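Local structure of CT263 (Chlamydia trachomatis, 4QAS) at residues L87-T92 / R116-Q121; L9-A14 / V43-M48; V96-P101 / E143-A148; G79-N84 / N166-E171. The protein probably acts as an MTAN-type nucleosidase that hydrolyses a futalosine-pathway nucleoside on the route to menaquinone. The protein carries 1 engineered substitution. All coordinates share one frame; numbering follows the deposited sequence.

Interaction 1. Residues L87-T92 / R116-Q121; sequences LLKTYT and RLPLAQ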
loop_
_atom_site.group_PDB
_atom_site.type_symbol
_atom_site.label_atom_id
_atom_site.label_comp_id
_atom_site.label_asym_id
_atom_site.label_seq_id
_atom_site.Cartn_x
_atom_site.Cartn_y
_atom_site.Cartn_z
ATOM N N LEU A 87 9.037 7.748 -18.136
ATOM C CA LEU A 87 9.416 7.791 -16.729
ATOM C C LEU A 87 8.228 7.507 -15.804
ATOM O O LEU A 87 7.058 7.594 -16.193
ATOM C CB LEU A 87 10.039 9.137 -16.376
ATOM C CG LEU A 87 11.255 9.512 -17.226
ATOM C CD1 LEU A 87 11.923 10.715 -16.628
ATOM C CD2 LEU A 87 12.241 8.360 -17.317
ATOM N N LEU A 88 8.550 7.152 -14.552
ATOM C CA LEU A 88 7.541 6.878 -13.520
ATOM C C LEU A 88 6.690 5.669 -13.865
ATOM O O LEU A 88 5.535 5.568 -13.435
ATOM C CB LEU A 88 6.670 8.096 -13.205
ATOM C CG LEU A 88 7.438 9.128 -12.394
ATOM C CD1 LEU A 88 6.748 10.470 -12.472
ATOM C CD2 LEU A 88 7.548 8.688 -10.952
ATOM N N LYS A 89 7.238 4.734 -14.627
ATOM C CA LYS A 89 6.539 3.518 -15.020
ATOM C C LYS A 89 7.218 2.315 -14.375
ATOM O O LYS A 89 8.446 2.199 -14.388
ATOM C CB LYS A 89 6.533 3.357 -16.534
ATOM C CG LYS A 89 5.756 2.165 -17.026
ATOM C CD LYS A 89 5.489 2.219 -18.500
ATOM C CE LYS A 89 4.831 0.960 -18.970
ATOM N NZ LYS A 89 3.461 0.807 -18.431
ATOM N N THR A 90 6.423 1.413 -13.828
ATOM C CA THR A 90 6.913 0.254 -13.112
ATOM C C THR A 90 6.945 -0.944 -14.044
ATOM O O THR A 90 5.950 -1.241 -14.708
ATOM C CB THR A 90 5.986 -0.012 -11.935
ATOM O OG1 THR A 90 5.797 1.221 -11.225
ATOM C CG2 THR A 90 6.566 -1.091 -11.054
ATOM N N TYR A 91 8.082 -1.622 -14.091
ATOM C CA TYR A 91 8.280 -2.811 -14.896
ATOM C C TYR A 91 8.694 -3.959 -13.999
ATOM O O TYR A 91 9.237 -3.762 -12.914
ATOM C CB TYR A 91 9.403 -2.588 -15.907
ATOM C CG TYR A 91 9.099 -1.570 -16.952
ATOM C CD1 TYR A 91 9.379 -0.228 -16.766
ATOM C CD2 TYR A 91 8.558 -1.956 -18.177
ATOM C CE1 TYR A 91 9.128 0.697 -17.748
ATOM C CE2 TYR A 91 8.310 -1.033 -19.176
ATOM C CZ TYR A 91 8.588 0.305 -18.956
ATOM O OH TYR A 91 8.360 1.277 -19.918
ATOM N N THR A 92 8.440 -5.159 -14.503
ATOM C CA THR A 92 9.081 -6.354 -13.985
ATOM C C THR A 92 10.154 -6.806 -14.958
ATOM O O THR A 92 10.038 -6.599 -16.159
ATOM C CB THR A 92 8.061 -7.466 -13.684
ATOM O OG1 THR A 92 8.742 -8.514 -12.966
ATOM C CG2 THR A 92 7.374 -7.991 -14.912
ATOM N N ARG A 116 1.216 -9.247 -14.130
ATOM C CA ARG A 116 0.491 -8.011 -14.410
ATOM C C ARG A 116 1.373 -6.771 -14.480
ATOM O O ARG A 116 0.843 -5.656 -14.586
ATOM C CB ARG A 116 -0.670 -7.789 -13.448
ATOM C CG ARG A 116 -1.776 -8.795 -13.733
ATOM C CD ARG A 116 -2.941 -8.655 -12.806
ATOM N NE ARG A 116 -2.569 -8.913 -11.417
ATOM C CZ ARG A 116 -2.569 -10.114 -10.841
ATOM N NH1 ARG A 116 -2.919 -11.196 -11.526
ATOM N NH2 ARG A 116 -2.212 -10.231 -9.569
ATOM N N LEU A 117 2.653 -6.922 -14.447
ATOM C CA LEU A 117 3.573 -5.825 -14.727
ATOM C C LEU A 117 4.156 -5.992 -16.124
ATOM O O LEU A 117 4.375 -7.128 -16.581
ATOM C CB LEU A 117 4.720 -5.744 -13.713
ATOM C CG LEU A 117 4.310 -5.224 -12.320
ATOM C CD1 LEU A 117 5.488 -5.345 -11.360
ATOM C CD2 LEU A 117 3.833 -3.790 -12.361
ATOM N N PRO A 118 4.390 -4.888 -16.830
ATOM C CA PRO A 118 5.009 -4.980 -18.151
ATOM C C PRO A 118 6.461 -5.392 -18.053
ATOM O O PRO A 118 7.155 -5.101 -17.081
ATOM C CB PRO A 118 4.871 -3.564 -18.708
ATOM C CG PRO A 118 4.815 -2.701 -17.499
ATOM C CD PRO A 118 4.149 -3.489 -16.429
ATOM N N LEU A 119 6.916 -6.075 -19.099
ATOM C CA LEU A 119 8.227 -6.705 -19.098
ATOM C C LEU A 119 9.304 -5.744 -19.580
ATOM O O LEU A 119 9.095 -4.967 -20.524
ATOM C CB LEU A 119 8.190 -7.937 -19.999
ATOM C CG LEU A 119 7.081 -8.956 -19.729
ATOM C CD1 LEU A 119 7.149 -10.106 -20.721
ATOM C CD2 LEU A 119 7.181 -9.464 -18.316
ATOM N N ALA A 120 10.494 -5.866 -18.999
ATOM C CA ALA A 120 11.658 -5.112 -19.457
ATOM C C ALA A 120 12.927 -5.886 -19.138
ATOM O O ALA A 120 12.952 -6.749 -18.249
ATOM C CB ALA A 120 11.754 -3.731 -18.807
ATOM N N GLN A 121 13.994 -5.536 -19.843
ATOM C CA GLN A 121 15.335 -6.044 -19.574
ATOM C C GLN A 121 16.126 -5.007 -18.805
ATOM O O GLN A 121 15.908 -3.797 -18.953
ATOM C CB GLN A 121 16.070 -6.348 -20.871
ATOM C CG GLN A 121 15.503 -7.572 -21.597
ATOM C CD GLN A 121 16.229 -7.891 -22.895
ATOM O OE1 GLN A 121 16.657 -6.992 -23.619
ATOM N NE2 GLN A 121 16.367 -9.182 -23.196
#
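The ring of Tyr91, set against Pro118 and Ala120, and the side chain of Thr92, set against Leu117 and Leu119, carry this contact. With CG anti to the carbonyl carbon (chi1 -66°), the ring reaches back along its own strand, so that its CD2 flank rather than its hydroxyl meets the other segment. Pro118 O lies at the edge of the ring, near its plane, and Ala120 CB comes in obliquely, 3.7 Å from Tyr91 CD2. Alanine suits this spot because a lone methyl fits beside the ring, while the pyrrolidine of Pro118 adds a rigid apolar wall, its CG 3.9 Å from Tyr91 CD2. Thr92 points to the other side. Its OG1, anti to the backbone N (chi1 -170°), serves Ile114 N and Met160 O, which leaves CG2 in the crowded position between N and the carbonyl carbon. There the methyl rests 3.7 Å from Leu117 CB and equally close to Leu119 CD2, so threonine satisfies a polar and an apolar neighbour at once. At the far end Lys89, bent at chi4, meets Pro118 tip to tip. The backbone ties the two segments with two bonds: Thr92 N donates to Pro118 O at 2.9 Å, and Ala120 N donates to Thr92 O at 3.0 Å, the latter more bent. These flank one parallel bridge, Thr92 with Leu119, and the short segments cross at 77° where strands 90-99 and 119-124 begin to pair. The pair belongs to a curled mixed sheet, consistent with the nucleoside phosphorylase/nucleosidase fold.

Interaction 2. Residues L9-A14 / V43-M48; sequences LLLIFA and VLLDVM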
loop_
_atom_site.group_PDB
_atom_site.type_symbol
_atom_site.label_atom_id
_atom_site.label_comp_id
_atom_site.label_asym_id
_atom_site.label_seq_id
_atom_site.Cartn_x
_atom_site.Cartn_y
_atom_site.Cartn_z
ATOM N N LEU A 9 8.961 -13.655 2.714
ATOM C CA LEU A 9 9.236 -12.790 1.584
ATOM C C LEU A 9 10.270 -11.768 2.017
ATOM O O LEU A 9 10.061 -11.063 3.013
ATOM C CB LEU A 9 7.939 -12.109 1.162
ATOM C CG LEU A 9 8.027 -11.121 0.009
ATOM C CD1 LEU A 9 8.772 -11.653 -1.204
ATOM C CD2 LEU A 9 6.612 -10.691 -0.395
ATOM N N LEU A 10 11.385 -11.710 1.288
ATOM C CA LEU A 10 12.445 -10.734 1.529
ATOM C C LEU A 10 12.349 -9.664 0.449
ATOM O O LEU A 10 12.428 -9.979 -0.749
ATOM C CB LEU A 10 13.813 -11.400 1.469
ATOM C CG LEU A 10 15.015 -10.463 1.646
ATOM C CD1 LEU A 10 14.978 -9.773 3.017
ATOM C CD2 LEU A 10 16.299 -11.219 1.463
ATOM N N LEU A 11 12.213 -8.415 0.864
ATOM C CA LEU A 11 12.312 -7.272 -0.032
ATOM C C LEU A 11 13.680 -6.636 0.120
ATOM O O LEU A 11 14.135 -6.382 1.247
ATOM C CB LEU A 11 11.273 -6.223 0.332
ATOM C CG LEU A 11 9.837 -6.718 0.397
ATOM C CD1 LEU A 11 8.881 -5.556 0.721
ATOM C CD2 LEU A 11 9.349 -7.415 -0.849
ATOM N N ILE A 12 14.341 -6.389 -1.009
ATOM C CA ILE A 12 15.686 -5.834 -1.039
ATOM C C ILE A 12 15.628 -4.540 -1.822
ATOM O O ILE A 12 15.236 -4.525 -3.000
ATOM C CB ILE A 12 16.705 -6.797 -1.658
ATOM C CG1 ILE A 12 16.707 -8.125 -0.909
ATOM C CG2 ILE A 12 18.080 -6.182 -1.610
ATOM C CD1 ILE A 12 17.429 -9.214 -1.622
ATOM N N PHE A 13 16.038 -3.461 -1.178
ATOM C CA PHE A 13 16.175 -2.152 -1.794
ATOM C C PHE A 13 17.637 -1.745 -1.762
ATOM O O PHE A 13 18.384 -2.118 -0.868
ATOM C CB PHE A 13 15.374 -1.114 -1.013
ATOM C CG PHE A 13 13.896 -1.351 -1.026
ATOM C CD1 PHE A 13 13.109 -0.843 -2.050
ATOM C CD2 PHE A 13 13.277 -2.073 -0.007
ATOM C CE1 PHE A 13 11.748 -1.046 -2.059
ATOM C CE2 PHE A 13 11.919 -2.285 -0.030
ATOM C CZ PHE A 13 11.169 -1.776 -1.042
ATOM N N ALA A 14 18.052 -0.972 -2.762
ATOM C CA ALA A 14 19.435 -0.534 -2.834
ATOM C C ALA A 14 19.747 0.554 -1.825
ATOM O O ALA A 14 20.864 0.612 -1.317
ATOM C CB ALA A 14 19.783 -0.035 -4.248
ATOM N N VAL A 43 2.305 -14.805 6.587
ATOM C CA VAL A 43 3.324 -14.106 5.810
ATOM C C VAL A 43 4.307 -13.401 6.731
ATOM O O VAL A 43 3.914 -12.609 7.599
ATOM C CB VAL A 43 2.714 -13.127 4.797
ATOM C CG1 VAL A 43 3.824 -12.403 4.054
ATOM C CG2 VAL A 43 1.813 -13.880 3.825
ATOM N N LEU A 44 5.590 -13.668 6.501
ATOM C CA LEU A 44 6.685 -12.901 7.072
ATOM C C LEU A 44 7.225 -12.013 5.969
ATOM O O LEU A 44 7.557 -12.493 4.873
ATOM C CB LEU A 44 7.802 -13.819 7.551
ATOM C CG LEU A 44 9.100 -13.140 8.024
ATOM C CD1 LEU A 44 8.870 -12.413 9.346
ATOM C CD2 LEU A 44 10.190 -14.178 8.180
ATOM N N LEU A 45 7.315 -10.723 6.248
ATOM C CA LEU A 45 7.810 -9.740 5.308
ATOM C C LEU A 45 9.013 -9.043 5.934
ATOM O O LEU A 45 8.856 -8.305 6.914
ATOM C CB LEU A 45 6.692 -8.743 4.998
ATOM C CG LEU A 45 6.960 -7.764 3.893
ATOM C CD1 LEU A 45 7.175 -8.487 2.564
ATOM C CD2 LEU A 45 5.768 -6.803 3.836
ATOM N N ASP A 46 10.204 -9.260 5.370
ATOM C CA ASP A 46 11.420 -8.638 5.868
ATOM C C ASP A 46 11.929 -7.686 4.801
ATOM O O ASP A 46 11.701 -7.891 3.603
ATOM C CB ASP A 46 12.488 -9.688 6.190
ATOM C CG ASP A 46 12.163 -10.519 7.431
ATOM O OD1 ASP A 46 11.236 -10.135 8.185
ATOM O OD2 ASP A 46 12.849 -11.538 7.613
ATOM N N VAL A 47 12.641 -6.647 5.238
ATOM C CA VAL A 47 13.196 -5.659 4.318
ATOM C C VAL A 47 14.653 -5.441 4.650
ATOM O O VAL A 47 14.992 -5.156 5.802
ATOM C CB VAL A 47 12.439 -4.322 4.402
ATOM C CG1 VAL A 47 13.060 -3.311 3.452
ATOM C CG2 VAL A 47 11.007 -4.525 4.045
ATOM N N MET A 48 15.508 -5.530 3.633
ATOM C CA MET A 48 16.909 -5.147 3.733
ATOM C C MET A 48 17.216 -4.015 2.771
ATOM O O MET A 48 16.737 -3.995 1.642
ATOM C CB MET A 48 17.776 -6.332 3.421
ATOM C CG MET A 48 17.662 -7.339 4.525
ATOM S SD MET A 48 18.617 -8.826 4.266
ATOM C CE MET A 48 18.131 -9.793 5.696
#
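Asp46 O receives the straightest N-H of the ladder, from Leu11 N (2.8 Å, 178°), and a second, weaker grip from Leu10 CA, a longer CA-H...O contact at 3.6 Å. Four more backbone bonds, from Leu9 N to Leu44 O at one end to Phe13 N to Met48 O at the other, complete a regular parallel ladder whose strand axes differ by only 20°. The faces differ in character. On one, Leu9 and Leu45 lie side by side, both with CG anti to the backbone N, and Leu9 CD2 sits 3.7 Å from Leu45 CD1. Leu11, its CG instead anti to the carbonyl carbon, crosses obliquely and places CD1 3.9 Å from that same Leu45 CD1. Further along, Val47 CG1 touches the edge of the Phe13 ring, near its plane, 3.7 Å from CD2. Branched aliphatic residues suit this interior because they fill it without polar demands. On the other face the extended chain of Met48 crosses Leu10 at about a right angle, its CG 3.9 Å from Leu10 CD1. Asp46, buried there, has its two oxygens satisfied by Tyr69 and Thr37. Helix 16-25 covers Leu11 and Phe13, helix 180-197 closes over the same face, and strand 71-80 pairs with the far edge of strand 7-13.

Interaction 3. Residues V96-P101 / E143-A148; sequences VKELTP and EGFFIA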
loop_
_atom_site.group_PDB
_atom_site.type_symbol
_atom_site.label_atom_id
_atom_site.label_comp_id
_atom_site.label_asym_id
_atom_site.label_seq_id
_atom_site.Cartn_x
_atom_site.Cartn_y
_atom_site.Cartn_z
ATOM N N VAL A 96 18.488 -9.906 -16.272
ATOM C CA VAL A 96 19.386 -8.860 -15.838
ATOM C C VAL A 96 20.801 -9.224 -16.276
ATOM O O VAL A 96 21.239 -10.378 -16.112
ATOM C CB VAL A 96 19.281 -8.628 -14.322
ATOM C CG1 VAL A 96 19.557 -9.905 -13.530
ATOM C CG2 VAL A 96 20.169 -7.484 -13.905
ATOM N N LYS A 97 21.498 -8.259 -16.845
ATOM C CA LYS A 97 22.873 -8.417 -17.312
ATOM C C LYS A 97 23.755 -7.519 -16.467
ATOM O O LYS A 97 23.442 -6.339 -16.300
ATOM C CB LYS A 97 23.012 -7.890 -18.749
ATOM C CG LYS A 97 22.339 -8.663 -19.861
ATOM C CD LYS A 97 22.742 -8.086 -21.232
ATOM C CE LYS A 97 22.330 -6.621 -21.385
ATOM N NZ LYS A 97 22.663 -6.040 -22.717
ATOM N N GLU A 98 24.870 -8.042 -15.963
ATOM C CA GLU A 98 25.945 -7.189 -15.467
ATOM C C GLU A 98 26.848 -6.887 -16.647
ATOM O O GLU A 98 27.227 -7.799 -17.402
ATOM C CB GLU A 98 26.745 -7.873 -14.363
ATOM C CG GLU A 98 27.864 -7.001 -13.752
ATOM C CD GLU A 98 27.347 -5.920 -12.796
ATOM O OE1 GLU A 98 26.376 -6.182 -12.061
ATOM O OE2 GLU A 98 27.910 -4.803 -12.770
ATOM N N LEU A 99 27.224 -5.636 -16.794
ATOM C CA LEU A 99 28.116 -5.237 -17.860
ATOM C C LEU A 99 29.320 -4.537 -17.248
ATOM O O LEU A 99 29.168 -3.632 -16.413
ATOM C CB LEU A 99 27.395 -4.295 -18.820
ATOM C CG LEU A 99 28.218 -3.671 -19.923
ATOM C CD1 LEU A 99 28.754 -4.702 -20.884
ATOM C CD2 LEU A 99 27.369 -2.651 -20.687
ATOM N N THR A 100 30.524 -4.936 -17.700
ATOM C CA THR A 100 31.801 -4.318 -17.350
ATOM C C THR A 100 32.269 -3.482 -18.537
ATOM O O THR A 100 32.766 -4.036 -19.528
ATOM C CB THR A 100 32.844 -5.391 -17.005
ATOM O OG1 THR A 100 32.374 -6.118 -15.867
ATOM C CG2 THR A 100 34.197 -4.759 -16.693
ATOM N N PRO A 101 32.155 -2.149 -18.493
ATOM C CA PRO A 101 32.428 -1.366 -19.706
ATOM C C PRO A 101 33.865 -1.445 -20.183
ATOM O O PRO A 101 34.114 -1.337 -21.393
ATOM C CB PRO A 101 32.034 0.055 -19.288
ATOM C CG PRO A 101 31.005 -0.130 -18.221
ATOM C CD PRO A 101 31.485 -1.342 -17.460
ATOM N N GLU A 143 22.382 -2.534 -8.714
ATOM C CA GLU A 143 22.455 -3.694 -7.833
ATOM C C GLU A 143 21.705 -4.930 -8.311
ATOM O O GLU A 143 21.864 -5.986 -7.701
ATOM C CB GLU A 143 21.921 -3.321 -6.433
ATOM C CG GLU A 143 22.699 -2.230 -5.736
ATOM C CD GLU A 143 24.137 -2.614 -5.442
ATOM O OE1 GLU A 143 24.464 -3.817 -5.502
ATOM O OE2 GLU A 143 24.956 -1.707 -5.167
ATOM N N GLY A 144 20.917 -4.845 -9.375
ATOM C CA GLY A 144 20.047 -5.952 -9.731
ATOM C C GLY A 144 20.774 -7.251 -10.012
ATOM O O GLY A 144 20.388 -8.310 -9.518
ATOM N N PHE A 145 21.837 -7.206 -10.818
ATOM C CA PHE A 145 22.506 -8.461 -11.126
ATOM C C PHE A 145 23.112 -9.077 -9.867
ATOM O O PHE A 145 22.982 -10.275 -9.623
ATOM C CB PHE A 145 23.587 -8.326 -12.190
ATOM C CG PHE A 145 24.176 -9.655 -12.539
ATOM C CD1 PHE A 145 25.220 -10.170 -11.804
ATOM C CD2 PHE A 145 23.638 -10.436 -13.552
ATOM C CE1 PHE A 145 25.717 -11.400 -12.069
ATOM C CE2 PHE A 145 24.144 -11.660 -13.850
ATOM C CZ PHE A 145 25.203 -12.161 -13.106
ATOM N N PHE A 146 23.799 -8.253 -9.059
ATOM C CA PHE A 146 24.366 -8.724 -7.806
ATOM C C PHE A 146 23.327 -9.463 -6.975
ATOM O O PHE A 146 23.596 -10.550 -6.462
ATOM C CB PHE A 146 24.929 -7.524 -7.039
ATOM C CG PHE A 146 25.329 -7.839 -5.627
ATOM C CD1 PHE A 146 26.362 -8.714 -5.393
ATOM C CD2 PHE A 146 24.668 -7.274 -4.539
ATOM C CE1 PHE A 146 26.766 -9.037 -4.112
ATOM C CE2 PHE A 146 25.066 -7.594 -3.240
ATOM C CZ PHE A 146 26.118 -8.481 -3.035
ATOM N N ILE A 147 22.122 -8.901 -6.868
ATOM C CA ILE A 147 21.099 -9.509 -6.028
ATOM C C ILE A 147 20.631 -10.826 -6.632
ATOM O O ILE A 147 20.474 -11.820 -5.926
ATOM C CB ILE A 147 19.934 -8.527 -5.825
ATOM C CG1 ILE A 147 20.421 -7.298 -5.049
ATOM C CG2 ILE A 147 18.786 -9.215 -5.085
ATOM C CD1 ILE A 147 19.471 -6.115 -5.090
ATOM N N ALA A 148 20.351 -10.834 -7.945
ATOM C CA ALA A 148 19.892 -12.067 -8.585
ATOM C C ALA A 148 20.927 -13.171 -8.450
ATOM O O ALA A 148 20.585 -14.347 -8.259
ATOM C CB ALA A 148 19.602 -11.832 -10.061
HETATM O O HOH W 1 24.847 -5.611 -9.813
#
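Here a beta strand packs against the first turn of helix 144-153, a strand-helix layer of the mixed alpha/beta fold, with the short axes crossing at -116°. Val96 comes first and points toward the helix. Its CG2, anti to the backbone N, approaches the helix backbone to 3.5 Å at Phe145 N, and Gly144, with no side chain, adds no bulk on the side that faces Val96. CG1, in the crowded position between N and the carbonyl carbon, meets Ala148 CB at 4.0 Å, one helical turn further on. A beta-branched residue thus spans two points of the helix. Val96 O lies in the plane of the Phe145 ring at its edge, 3.5 Å from CD2. Lys97 turns away, as the next residue of a strand should, and Glu98 comes back. Its CB stands over one face of Phe145, 4.0 Å from the ring centroid, in a CH-pi contact offset toward the rim. With CG anti to the backbone N, the Glu98 chain then bends at chi2 (76°), bringing the carboxylate to the helix start, its plane 79° from the ring. A negative group near a helix N-terminus is probably favoured by the helix dipole, yet the link is indirect: one water donates to Glu98 OE1 at 2.8 Å and accepts from Phe146 N at 2.9 Å.

Interaction 4. Residues G79-N84 / N166-E171; sequences GAANPN and NYTTRE. Engineered in segment 166-171: Asn166 (natural residue Asp).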
loop_
_atom_site.group_PDB
_atom_site.type_symbol
_atom_site.label_atom_id
_atom_site.label_comp_id
_atom_site.label_asym_id
_atom_site.label_seq_id
_atom_site.Cartn_x
_atom_site.Cartn_y
_atom_site.Cartn_z
ATOM N N GLY A 79 17.424 3.843 -14.329
ATOM C CA GLY A 79 17.489 4.775 -15.440
ATOM C C GLY A 79 16.937 4.163 -16.712
ATOM O O GLY A 79 17.030 2.962 -16.941
ATOM N N ALA A 80 16.376 5.006 -17.579
ATOM C CA ALA A 80 15.910 4.594 -18.897
ATOM C C ALA A 80 16.909 5.060 -19.941
ATOM O O ALA A 80 17.146 6.271 -20.091
ATOM C CB ALA A 80 14.545 5.200 -19.175
ATOM N N ALA A 81 17.472 4.109 -20.676
ATOM C CA ALA A 81 18.463 4.392 -21.694
ATOM C C ALA A 81 17.880 4.342 -23.104
ATOM O O ALA A 81 18.635 4.444 -24.083
ATOM C CB ALA A 81 19.624 3.391 -21.559
ATOM N N ASN A 82 16.566 4.170 -23.228
ATOM C CA ASN A 82 15.867 4.204 -24.499
ATOM C C ASN A 82 14.751 5.221 -24.315
ATOM O O ASN A 82 13.977 5.118 -23.350
ATOM C CB ASN A 82 15.284 2.829 -24.835
ATOM C CG ASN A 82 14.679 2.784 -26.221
ATOM O OD1 ASN A 82 13.952 3.693 -26.626
ATOM N ND2 ASN A 82 14.994 1.737 -26.968
ATOM N N PRO A 83 14.632 6.216 -25.207
ATOM C CA PRO A 83 13.561 7.216 -25.050
ATOM C C PRO A 83 12.152 6.657 -25.136
ATOM O O PRO A 83 11.218 7.359 -24.738
ATOM C CB PRO A 83 13.843 8.186 -26.195
ATOM C CG PRO A 83 14.511 7.340 -27.253
ATOM C CD PRO A 83 15.397 6.426 -26.455
ATOM N N ASN A 84 11.965 5.441 -25.637
ATOM C CA ASN A 84 10.612 4.891 -25.694
ATOM C C ASN A 84 10.130 4.331 -24.361
ATOM O O ASN A 84 9.009 3.811 -24.294
ATOM C CB ASN A 84 10.468 3.858 -26.810
ATOM C CG ASN A 84 11.216 2.578 -26.536
ATOM O OD1 ASN A 84 11.546 2.253 -25.391
ATOM N ND2 ASN A 84 11.470 1.815 -27.600
ATOM N N ASN A 166 14.625 8.226 -14.446
ATOM C CA ASN A 166 15.325 9.308 -15.123
ATOM C C ASN A 166 15.846 8.758 -16.429
ATOM O O ASN A 166 16.002 7.538 -16.583
ATOM C CB ASN A 166 16.502 9.808 -14.302
ATOM C CG ASN A 166 17.574 8.743 -14.082
ATOM O OD1 ASN A 166 17.430 7.872 -13.216
ATOM N ND2 ASN A 166 18.661 8.808 -14.840
ATOM N N TYR A 167 16.090 9.654 -17.386
ATOM C CA TYR A 167 16.834 9.300 -18.578
ATOM C C TYR A 167 18.326 9.382 -18.278
ATOM O O TYR A 167 18.773 10.169 -17.437
ATOM C CB TYR A 167 16.435 10.181 -19.782
ATOM C CG TYR A 167 15.017 9.876 -20.172
ATOM C CD1 TYR A 167 14.690 8.608 -20.657
ATOM C CD2 TYR A 167 13.996 10.798 -20.002
ATOM C CE1 TYR A 167 13.399 8.271 -20.965
ATOM C CE2 TYR A 167 12.679 10.466 -20.299
ATOM C CZ TYR A 167 12.390 9.189 -20.769
ATOM O OH TYR A 167 11.071 8.876 -21.029
ATOM N N THR A 168 19.095 8.550 -18.961
ATOM C CA THR A 168 20.494 8.325 -18.610
ATOM C C THR A 168 21.410 9.371 -19.253
ATOM O O THR A 168 22.320 9.047 -20.001
ATOM C CB THR A 168 20.892 6.899 -18.988
ATOM O OG1 THR A 168 20.534 6.636 -20.355
ATOM C CG2 THR A 168 20.205 5.858 -18.094
ATOM N N THR A 169 21.165 10.645 -18.922
ATOM C CA THR A 169 21.971 11.766 -19.400
ATOM C C THR A 169 22.317 12.670 -18.224
ATOM O O THR A 169 21.759 12.543 -17.131
ATOM C CB THR A 169 21.190 12.597 -20.419
ATOM O OG1 THR A 169 20.106 13.243 -19.751
ATOM C CG2 THR A 169 20.653 11.738 -21.551
ATOM N N ARG A 170 23.237 13.613 -18.456
ATOM C CA ARG A 170 23.564 14.587 -17.417
ATOM C C ARG A 170 22.332 15.393 -17.022
ATOM O O ARG A 170 21.981 15.475 -15.834
ATOM C CB ARG A 170 24.686 15.513 -17.896
ATOM N N GLU A 171 21.645 15.975 -18.011
ATOM C CA GLU A 171 20.459 16.787 -17.747
ATOM C C GLU A 171 19.342 15.965 -17.132
ATOM O O GLU A 171 18.474 16.512 -16.445
ATOM C CB GLU A 171 19.947 17.412 -19.043
#
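The carboxyl ends of two parallel strands of the central sheet, 71-80 and 158-167, meet here and run out into loops. Ala80 N donates to Asn166 O at 2.7 Å, nearly straight and along the C=O axis, whereas the next rung, Thr168 N to Ala80 O, is long at 3.2 Å and comes from above the carbonyl plane. Thr168 CG2 packs on the backbone of Gly79, 3.9 Å from Gly79 C, in the space a side chain would need. Ala80 CB rests 3.7 Å from Tyr167 CD1, a small group suited to the ring, while Ala80 O lies at the ring edge; Tyr167 OH itself bonds to Ile85 O. Thr168, at the centre of an inverse gamma turn, holds OG1 3.3 Å from Ala81 CA and bonds Gly132 O with it. In the departing loop Asn82 OD1 accepts from Asn84 N at 2.8 Å, an Asx turn. Asn166 is engineered, aspartate being natural. Its ND2 donates to Tyr167 O at 2.9 Å from well above that carbonyl's plane. Across the segments, a short, straight bond followed by a long, bent, out-of-plane one means that the pairing loosens where the strands give way to loops.

How the interactions relate
All four contacts belong to one curled, mixed sheet and the helices against it. Interaction 2 closes first along the chain, joining strands 7-13 and 43-49 before the others open. Interaction 4 spans the longest loop, and interactions 1 and 3 both fall within it, sharing strand 90-99 and crossing each other in chain order, with centres 18 Å apart. Interactions 2 and 4 lie 28 Å apart between centres, on opposite sides of the chain's centre. Direct touches connect them in pairs: Leu87 packs on Tyr167 between interactions 1 and 4, and Ile12 on Ile147 between 2 and 3. Residues distant in sequence are thereby knit into a single compact domain.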